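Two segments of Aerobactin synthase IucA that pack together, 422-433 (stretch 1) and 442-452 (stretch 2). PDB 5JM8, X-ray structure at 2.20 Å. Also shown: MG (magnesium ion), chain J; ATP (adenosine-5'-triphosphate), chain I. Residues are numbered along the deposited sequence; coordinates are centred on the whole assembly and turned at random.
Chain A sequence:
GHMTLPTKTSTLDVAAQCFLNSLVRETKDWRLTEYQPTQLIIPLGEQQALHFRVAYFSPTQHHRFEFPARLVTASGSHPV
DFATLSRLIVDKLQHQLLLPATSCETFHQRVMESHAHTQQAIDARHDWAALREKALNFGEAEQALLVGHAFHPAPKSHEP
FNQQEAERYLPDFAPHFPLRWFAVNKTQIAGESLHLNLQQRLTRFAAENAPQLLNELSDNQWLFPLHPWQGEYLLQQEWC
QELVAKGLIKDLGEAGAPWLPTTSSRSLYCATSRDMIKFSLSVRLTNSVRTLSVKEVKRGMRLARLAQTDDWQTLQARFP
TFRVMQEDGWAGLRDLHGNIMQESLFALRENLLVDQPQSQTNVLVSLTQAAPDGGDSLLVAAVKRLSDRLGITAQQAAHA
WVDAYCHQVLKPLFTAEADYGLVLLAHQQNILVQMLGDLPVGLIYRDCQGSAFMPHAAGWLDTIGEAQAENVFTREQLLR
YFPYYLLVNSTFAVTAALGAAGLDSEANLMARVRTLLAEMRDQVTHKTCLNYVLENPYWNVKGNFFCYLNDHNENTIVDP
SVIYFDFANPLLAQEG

Stretch 1 (422-433) LVLLAHQQNILV
Stretch 2, residues 442-452: GLIYRDCQGSA

Residues 422-433 and 442-452 run antiparallel in two short ladders separated by loops, with a register shift of one. In the first, Val423 pairs with Ala452 (Val423 N to Ala452 O 2.6 Å; Ala452 N to Val423 O 2.8 Å) and Leu424 with Ser451; Leu425 N extends it to Gly450 O (3.1 Å). In the second, strands 431-433 and 442-445 cross at 151°. Leu432 N to Ile444 O and Ile444 N to Leu432 O are both 3.0 Å, and Arg446 N meets Asn430 O at 3.0 Å.

Tyr445 (chi1 176°, chi2 87°) bridges the ladders. Its t rotamer lays the ring beneath Leu424 (m, t), whose CB sits 4.0 Å from the ring centroid, over the face, while Ala426 CA lies at the edge. On the same sheet face, Ile431 CG2 (m, t) touches Leu443 CD1 (t, p) at 3.8 Å. Leu432 and Ile444, both m, t, meet on the other face, CB to CB 4.0 Å.

Arg446 (t, t, p, chi4 -161°) turns back at chi3, so that NH2 donates to Gln429 O at 2.6 Å, with Leu432 CD2 over one guanidinium face. Asn430 (m, chi2 -14°) directs ND2 to Leu425 O (3.2 Å), bracing the loop, and OD1 to magnesium (2.0 Å). Gln429 (t, chi2 -99°) adds OE1 to the metal at 2.3 Å.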

ATOM      1  N   LEU A 422       1.286  34.458  21.506  1.00 23.77           N
ATOM      2  CA  LEU A 422       2.200  33.354  21.220  1.00 23.07           C
ATOM      3  C   LEU A 422       3.062  33.647  19.998  1.00 23.43           C
ATOM      4  O   LEU A 422       2.553  33.851  18.897  1.00 24.50           O
ATOM      5  CB  LEU A 422       1.414  32.055  21.006  1.00 22.36           C
ATOM      6  CG  LEU A 422       2.194  30.851  20.467  1.00 21.52           C
ATOM      7  CD1 LEU A 422       3.315  30.462  21.417  1.00 22.01           C
ATOM      8  CD2 LEU A 422       1.254  29.685  20.232  1.00 20.91           C
ATOM      9  N   VAL A 423       4.375  33.650  20.201  1.00 26.45           N
ATOM     10  CA  VAL A 423       5.320  33.905  19.123  1.00 24.89           C
ATOM     11  C   VAL A 423       5.927  32.598  18.625  1.00 22.95           C
ATOM     12  O   VAL A 423       6.659  31.931  19.353  1.00 21.44           O
ATOM     13  CB  VAL A 423       6.449  34.852  19.581  1.00 26.45           C
ATOM     14  CG1 VAL A 423       7.400  35.159  18.432  1.00 24.27           C
ATOM     15  CG2 VAL A 423       5.863  36.136  20.144  1.00 23.81           C
ATOM     16  N   LEU A 424       5.606  32.234  17.386  1.00 21.53           N
ATOM     17  CA  LEU A 424       6.258  31.112  16.718  1.00 21.01           C
ATOM     18  C   LEU A 424       7.110  31.642  15.573  1.00 20.82           C
ATOM     19  O   LEU A 424       6.587  32.054  14.536  1.00 18.82           O
ATOM     20  CB  LEU A 424       5.232  30.099  16.200  1.00 20.08           C
ATOM     21  CG  LEU A 424       4.364  29.404  17.252  1.00 19.08           C
ATOM     22  CD1 LEU A 424       3.390  28.451  16.584  1.00 18.33           C
ATOM     23  CD2 LEU A 424       5.217  28.664  18.269  1.00 19.80           C
ATOM     24  N   LEU A 425       8.423  31.646  15.776  1.00 24.63           N
ATOM     25  CA  LEU A 425       9.354  32.151  14.775  1.00 26.88           C
ATOM     26  C   LEU A 425       9.513  31.137  13.653  1.00 29.18           C
ATOM     27  O   LEU A 425      10.374  30.260  13.707  1.00 29.72           O
ATOM     28  CB  LEU A 425      10.709  32.463  15.407  1.00 24.71           C
ATOM     29  CG  LEU A 425      10.667  33.503  16.528  1.00 24.59           C
ATOM     30  CD1 LEU A 425      12.012  33.591  17.229  1.00 25.26           C
ATOM     31  CD2 LEU A 425      10.250  34.866  15.989  1.00 23.76           C
ATOM     32  N   ALA A 426       8.676  31.272  12.634  1.00 22.79           N
ATOM     33  CA  ALA A 426       8.586  30.275  11.582  1.00 25.40           C
ATOM     34  C   ALA A 426       9.600  30.496  10.467  1.00 26.49           C
ATOM     35  O   ALA A 426       9.386  31.320   9.578  1.00 22.80           O
ATOM     36  CB  ALA A 426       7.189  30.267  11.013  1.00 24.70           C
ATOM     37  N   HIS A 427      10.697  29.743  10.510  1.00 25.62           N
ATOM     38  CA  HIS A 427      11.622  29.681   9.387  1.00 26.01           C
ATOM     39  C   HIS A 427      10.911  29.151   8.159  1.00 25.57           C
ATOM     40  O   HIS A 427       9.770  28.701   8.219  1.00 30.21           O
ATOM     41  CB  HIS A 427      12.816  28.764   9.671  1.00 25.51           C
ATOM     42  CG  HIS A 427      13.751  29.267  10.721  1.00 30.78           C
ATOM     43  ND1 HIS A 427      13.671  28.877  12.040  1.00 36.52           N
ATOM     44  CD2 HIS A 427      14.806  30.110  10.642  1.00 36.03           C
ATOM     45  CE1 HIS A 427      14.632  29.466  12.730  1.00 42.17           C
ATOM     46  NE2 HIS A 427      15.335  30.218  11.905  1.00 42.23           N
ATOM     47  N   GLN A 428      11.617  29.185   7.042  1.00 24.75           N
ATOM     48  CA  GLN A 428      11.225  28.435   5.866  1.00 17.25           C
ATOM     49  C   GLN A 428      11.431  26.942   6.112  1.00 14.49           C
ATOM     50  O   GLN A 428      10.946  26.096   5.357  1.00 13.98           O
ATOM     51  CB  GLN A 428      12.047  28.891   4.677  1.00 14.87           C
ATOM     52  CG  GLN A 428      11.411  28.638   3.356  1.00 16.19           C
ATOM     53  CD  GLN A 428      12.271  29.114   2.210  1.00 19.39           C
ATOM     54  OE1 GLN A 428      12.026  28.757   1.065  1.00 27.84           O
ATOM     55  NE2 GLN A 428      13.281  29.929   2.510  1.00 17.20           N
ATOM     56  N   GLN A 429      12.172  26.634   7.173  1.00 15.64           N
ATOM     57  CA  GLN A 429      12.476  25.260   7.551  1.00 16.62           C
ATOM     58  C   GLN A 429      11.596  24.781   8.712  1.00 19.96           C
ATOM     59  O   GLN A 429      11.497  23.580   8.963  1.00 20.14           O
ATOM     60  CB  GLN A 429      13.960  25.141   7.915  1.00 15.78           C
ATOM     61  CG  GLN A 429      14.440  23.715   8.177  1.00 16.73           C
ATOM     62  CD  GLN A 429      14.513  23.356   9.651  1.00 16.95           C
ATOM     63  OE1 GLN A 429      14.353  24.206  10.527  1.00 17.80           O
ATOM     64  NE2 GLN A 429      14.765  22.083   9.929  1.00 16.32           N
ATOM     65  N   ASN A 430      10.962  25.717   9.416  1.00 15.04           N
ATOM     66  CA  ASN A 430      10.027  25.376  10.488  1.00 15.19           C
ATOM     67  C   ASN A 430       8.595  25.292   9.979  1.00 24.98           C
ATOM     68  O   ASN A 430       7.694  24.892  10.712  1.00 23.82           O
ATOM     69  CB  ASN A 430      10.104  26.402  11.616  1.00 15.92           C
ATOM     70  CG  ASN A 430      11.416  26.348  12.361  1.00 23.18           C
ATOM     71  OD1 ASN A 430      12.183  25.395  12.226  1.00 22.66           O
ATOM     72  ND2 ASN A 430      11.680  27.369  13.166  1.00 21.06           N
ATOM     73  N   ILE A 431       8.397  25.677   8.722  1.00 22.01           N
ATOM     74  CA  ILE A 431       7.079  25.651   8.104  1.00 17.46           C
ATOM     75  C   ILE A 431       6.872  24.399   7.261  1.00 15.66           C
ATOM     76  O   ILE A 431       7.515  24.229   6.222  1.00 15.95           O
ATOM     77  CB  ILE A 431       6.863  26.890   7.216  1.00 17.68           C
ATOM     78  CG1 ILE A 431       6.757  28.142   8.082  1.00 19.48           C
ATOM     79  CG2 ILE A 431       5.597  26.739   6.380  1.00 16.24           C
ATOM     80  CD1 ILE A 431       6.920  29.442   7.316  1.00 22.36           C
ATOM     81  N   LEU A 432       5.965  23.535   7.710  1.00 17.08           N
ATOM     82  CA  LEU A 432       5.524  22.399   6.912  1.00 14.81           C
ATOM     83  C   LEU A 432       4.190  22.753   6.264  1.00 15.80           C
ATOM     84  O   LEU A 432       3.200  23.017   6.949  1.00 13.15           O
ATOM     85  CB  LEU A 432       5.399  21.139   7.766  1.00 13.98           C
ATOM     86  CG  LEU A 432       6.645  20.756   8.568  1.00 20.73           C
ATOM     87  CD1 LEU A 432       6.363  19.579   9.492  1.00 13.51           C
ATOM     88  CD2 LEU A 432       7.807  20.438   7.639  1.00 23.29           C
ATOM     89  N   VAL A 433       4.180  22.776   4.936  1.00 16.92           N
ATOM     90  CA  VAL A 433       2.984  23.131   4.184  1.00 14.24           C
ATOM     91  C   VAL A 433       2.190  21.878   3.859  1.00 14.96           C
ATOM     92  O   VAL A 433       2.578  21.090   2.998  1.00 15.05           O
ATOM     93  CB  VAL A 433       3.332  23.884   2.882  1.00 12.15           C
ATOM     94  CG1 VAL A 433       2.072  24.223   2.097  1.00 12.41           C
ATOM     95  CG2 VAL A 433       4.103  25.152   3.202  1.00 12.46           C
ATOM     96  N   GLY A 442      -3.332  23.397   4.863  1.00 12.29           N
ATOM     97  CA  GLY A 442      -3.037  23.442   6.282  1.00 12.65           C
ATOM     98  C   GLY A 442      -1.580  23.720   6.591  1.00 19.11           C
ATOM     99  O   GLY A 442      -0.743  23.770   5.689  1.00 19.62           O
ATOM    100  N   LEU A 443      -1.287  23.899   7.877  1.00 16.75           N
ATOM    101  CA  LEU A 443       0.063  24.203   8.343  1.00 15.97           C
ATOM    102  C   LEU A 443       0.449  23.313   9.516  1.00 18.14           C
ATOM    103  O   LEU A 443      -0.367  23.034  10.395  1.00 18.64           O
ATOM    104  CB  LEU A 443       0.171  25.678   8.754  1.00 15.25           C
ATOM    105  CG  LEU A 443       1.429  26.091   9.532  1.00 17.99           C
ATOM    106  CD1 LEU A 443       2.668  25.992   8.653  1.00 20.42           C
ATOM    107  CD2 LEU A 443       1.293  27.493  10.110  1.00 15.95           C
ATOM    108  N   ILE A 444       1.702  22.870   9.521  1.00 18.62           N
ATOM    109  CA  ILE A 444       2.277  22.214  10.687  1.00 17.85           C
ATOM    110  C   ILE A 444       3.604  22.889  11.042  1.00 18.38           C
ATOM    111  O   ILE A 444       4.555  22.866  10.259  1.00 15.55           O
ATOM    112  CB  ILE A 444       2.492  20.705  10.454  1.00 17.59           C
ATOM    113  CG1 ILE A 444       1.172  20.036  10.054  1.00 18.35           C
ATOM    114  CG2 ILE A 444       3.057  20.055  11.713  1.00 17.52           C
ATOM    115  CD1 ILE A 444       1.304  18.571   9.686  1.00 18.66           C
ATOM    116  N   TYR A 445       3.648  23.501  12.223  1.00 15.34           N
ATOM    117  CA  TYR A 445       4.846  24.183  12.694  1.00 16.03           C
ATOM    118  C   TYR A 445       5.744  23.232  13.467  1.00 17.70           C
ATOM    119  O   TYR A 445       5.270  22.388  14.226  1.00 16.36           O
ATOM    120  CB  TYR A 445       4.486  25.383  13.573  1.00 17.42           C
ATOM    121  CG  TYR A 445       5.699  26.060  14.170  1.00 18.27           C
ATOM    122  CD1 TYR A 445       6.371  27.058  13.478  1.00 17.13           C
ATOM    123  CD2 TYR A 445       6.181  25.691  15.421  1.00 17.55           C
ATOM    124  CE1 TYR A 445       7.484  27.674  14.017  1.00 18.25           C
ATOM    125  CE2 TYR A 445       7.292  26.301  15.965  1.00 19.99           C
ATOM    126  CZ  TYR A 445       7.940  27.289  15.260  1.00 22.52           C
ATOM    127  OH  TYR A 445       9.046  27.895  15.804  1.00 29.96           O
ATOM    128  N   ARG A 446       7.048  23.404  13.274  1.00 17.89           N
ATOM    129  CA  ARG A 446       8.062  22.558  13.886  1.00 20.00           C
ATOM    130  C   ARG A 446       9.136  23.419  14.547  1.00 23.50           C
ATOM    131  O   ARG A 446       9.332  24.567  14.154  1.00 26.64           O
ATOM    132  CB  ARG A 446       8.674  21.642  12.828  1.00 20.84           C
ATOM    133  CG  ARG A 446       9.985  21.006  13.224  1.00 27.32           C
ATOM    134  CD  ARG A 446      10.485  20.105  12.128  1.00 28.71           C
ATOM    135  NE  ARG A 446      10.878  20.848  10.934  1.00 22.79           N
ATOM    136  CZ  ARG A 446      11.006  20.299   9.731  1.00 17.00           C
ATOM    137  NH1 ARG A 446      10.760  19.006   9.564  1.00 19.04           N
ATOM    138  NH2 ARG A 446      11.371  21.035   8.693  1.00 13.78           N
ATOM    139  N   ASP A 447       9.813  22.850  15.545  1.00 16.70           N
ATOM    140  CA  ASP A 447      10.893  23.509  16.288  1.00 18.87           C
ATOM    141  C   ASP A 447      10.329  24.457  17.344  1.00 24.52           C
ATOM    142  O   ASP A 447      10.124  25.644  17.093  1.00 35.20           O
ATOM    143  CB  ASP A 447      11.838  24.267  15.350  1.00 17.24           C
ATOM    144  CG  ASP A 447      13.155  24.637  16.018  1.00 22.69           C
ATOM    145  OD1 ASP A 447      13.276  24.460  17.249  1.00 18.50           O
ATOM    146  OD2 ASP A 447      14.067  25.114  15.310  1.00 22.10           O
ATOM    147  N   CYS A 448      10.103  23.916  18.535  1.00 20.67           N
ATOM    148  CA  CYS A 448       9.536  24.676  19.639  1.00 23.27           C
ATOM    149  C   CYS A 448      10.594  25.513  20.350  1.00 23.93           C
ATOM    150  O   CYS A 448      10.283  26.305  21.239  1.00 26.24           O
ATOM    151  CB  CYS A 448       8.860  23.727  20.624  1.00 28.82           C
ATOM    152  SG  CYS A 448       7.662  22.633  19.831  1.00 33.25           S
ATOM    153  N   GLN A 449      11.849  25.332  19.953  1.00 26.23           N
ATOM    154  CA  GLN A 449      12.941  26.152  20.465  1.00 30.04           C
ATOM    155  C   GLN A 449      12.752  27.608  20.039  1.00 32.00           C
ATOM    156  O   GLN A 449      13.324  28.519  20.638  1.00 35.98           O
ATOM    157  CB  GLN A 449      14.286  25.619  19.965  1.00 30.58           C
ATOM    158  CG  GLN A 449      15.506  26.304  20.563  1.00 29.72           C
ATOM    159  CD  GLN A 449      16.808  25.677  20.099  1.00 25.75           C
ATOM    160  OE1 GLN A 449      16.810  24.643  19.430  1.00 21.15           O
ATOM    161  NE2 GLN A 449      17.922  26.303  20.452  1.00 26.99           N
ATOM    162  N   GLY A 450      11.941  27.811  19.003  1.00 29.31           N
ATOM    163  CA  GLY A 450      11.654  29.137  18.485  1.00 25.54           C
ATOM    164  C   GLY A 450      10.313  29.669  18.960  1.00 23.20           C
ATOM    165  O   GLY A 450       9.708  30.523  18.305  1.00 22.90           O
ATOM    166  N   SER A 451       9.844  29.154  20.092  1.00 21.13           N
ATOM    167  CA  SER A 451       8.616  29.642  20.706  1.00 21.56           C
ATOM    168  C   SER A 451       8.936  30.723  21.731  1.00 28.31           C
ATOM    169  O   SER A 451       9.890  30.596  22.501  1.00 25.78           O
ATOM    170  CB  SER A 451       7.844  28.502  21.371  1.00 24.49           C
ATOM    171  OG  SER A 451       8.589  27.926  22.428  1.00 24.82           O
ATOM    172  N   ALA A 452       8.136  31.783  21.728  1.00 23.03           N
ATOM    173  CA  ALA A 452       8.288  32.865  22.688  1.00 24.68           C
ATOM    174  C   ALA A 452       6.929  33.487  22.976  1.00 27.62           C
ATOM    175  O   ALA A 452       5.966  33.259  22.240  1.00 29.11           O
ATOM    176  CB  ALA A 452       9.255  33.909  22.169  1.00 25.16           C
TER
HETATM  177 MG    MG J 601      13.980  24.723  12.727  1.00 19.03          MG
HETATM  178  PG  ATP I 600      14.583  21.330  13.980  1.00 22.37           P
HETATM  179  O1G ATP I 600      14.813  19.852  13.791  1.00 24.72           O
HETATM  180  O2G ATP I 600      13.588  21.915  13.008  1.00 20.96           O
HETATM  181  O3G ATP I 600      14.326  21.732  15.413  1.00 21.42           O
HETATM  182  PB  ATP I 600      16.805  23.177  14.302  1.00 20.20           P
HETATM  183  O1B ATP I 600      18.276  22.907  14.100  1.00 18.42           O
HETATM  184  O2B ATP I 600      16.269  23.375  15.702  1.00 21.30           O
HETATM  185  O3B ATP I 600      15.977  22.019  13.529  1.00 19.89           O
HETATM  186  PA  ATP I 600      17.166  25.863  13.374  1.00 20.96           P
HETATM  187  O1A ATP I 600      17.884  26.039  14.688  1.00 22.14           O
HETATM  188  O2A ATP I 600      16.171  26.903  12.919  1.00 22.54           O
HETATM  189  O3A ATP I 600      16.394  24.449  13.398  1.00 17.12           O
HETATM  190  O5' ATP I 600      18.224  25.664  12.182  1.00 17.54           O
HETATM  191  C5' ATP I 600      17.715  25.458  10.869  1.00 18.23           C
HETATM  192  C4' ATP I 600      18.637  24.582  10.034  1.00 21.42           C
HETATM  193  O4' ATP I 600      18.082  24.479   8.720  1.00 23.54           O
HETATM  194  C3' ATP I 600      20.042  25.147   9.893  1.00 25.86           C
HETATM  195  O3' ATP I 600      21.003  24.131  10.207  1.00 28.86           O
HETATM  196  C2' ATP I 600      20.163  25.591   8.447  1.00 25.50           C
HETATM  197  O2' ATP I 600      21.421  25.227   7.881  1.00 27.40           O
HETATM  198  C1' ATP I 600      19.033  24.873   7.729  1.00 23.79           C
HETATM  199  N9  ATP I 600      18.369  25.746   6.735  1.00 22.48           N
HETATM  200  C8  ATP I 600      18.292  25.469   5.423  1.00 23.20           C
HETATM  201  N7  ATP I 600      17.626  26.451   4.764  1.00 20.97           N
HETATM  202  C5  ATP I 600      17.267  27.374   5.672  1.00 18.75           C
HETATM  203  C6  ATP I 600      16.538  28.658   5.642  1.00 17.52           C
HETATM  204  N6  ATP I 600      16.065  29.130   4.464  1.00 14.71           N
HETATM  205  N1  ATP I 600      16.374  29.318   6.811  1.00 19.07           N
HETATM  206  C2  ATP I 600      16.850  28.838   7.976  1.00 18.80           C
HETATM  207  N3  ATP I 600      17.521  27.675   8.069  1.00 17.66           N
HETATM  208  C4  ATP I 600      17.759  26.910   6.974  1.00 19.00           C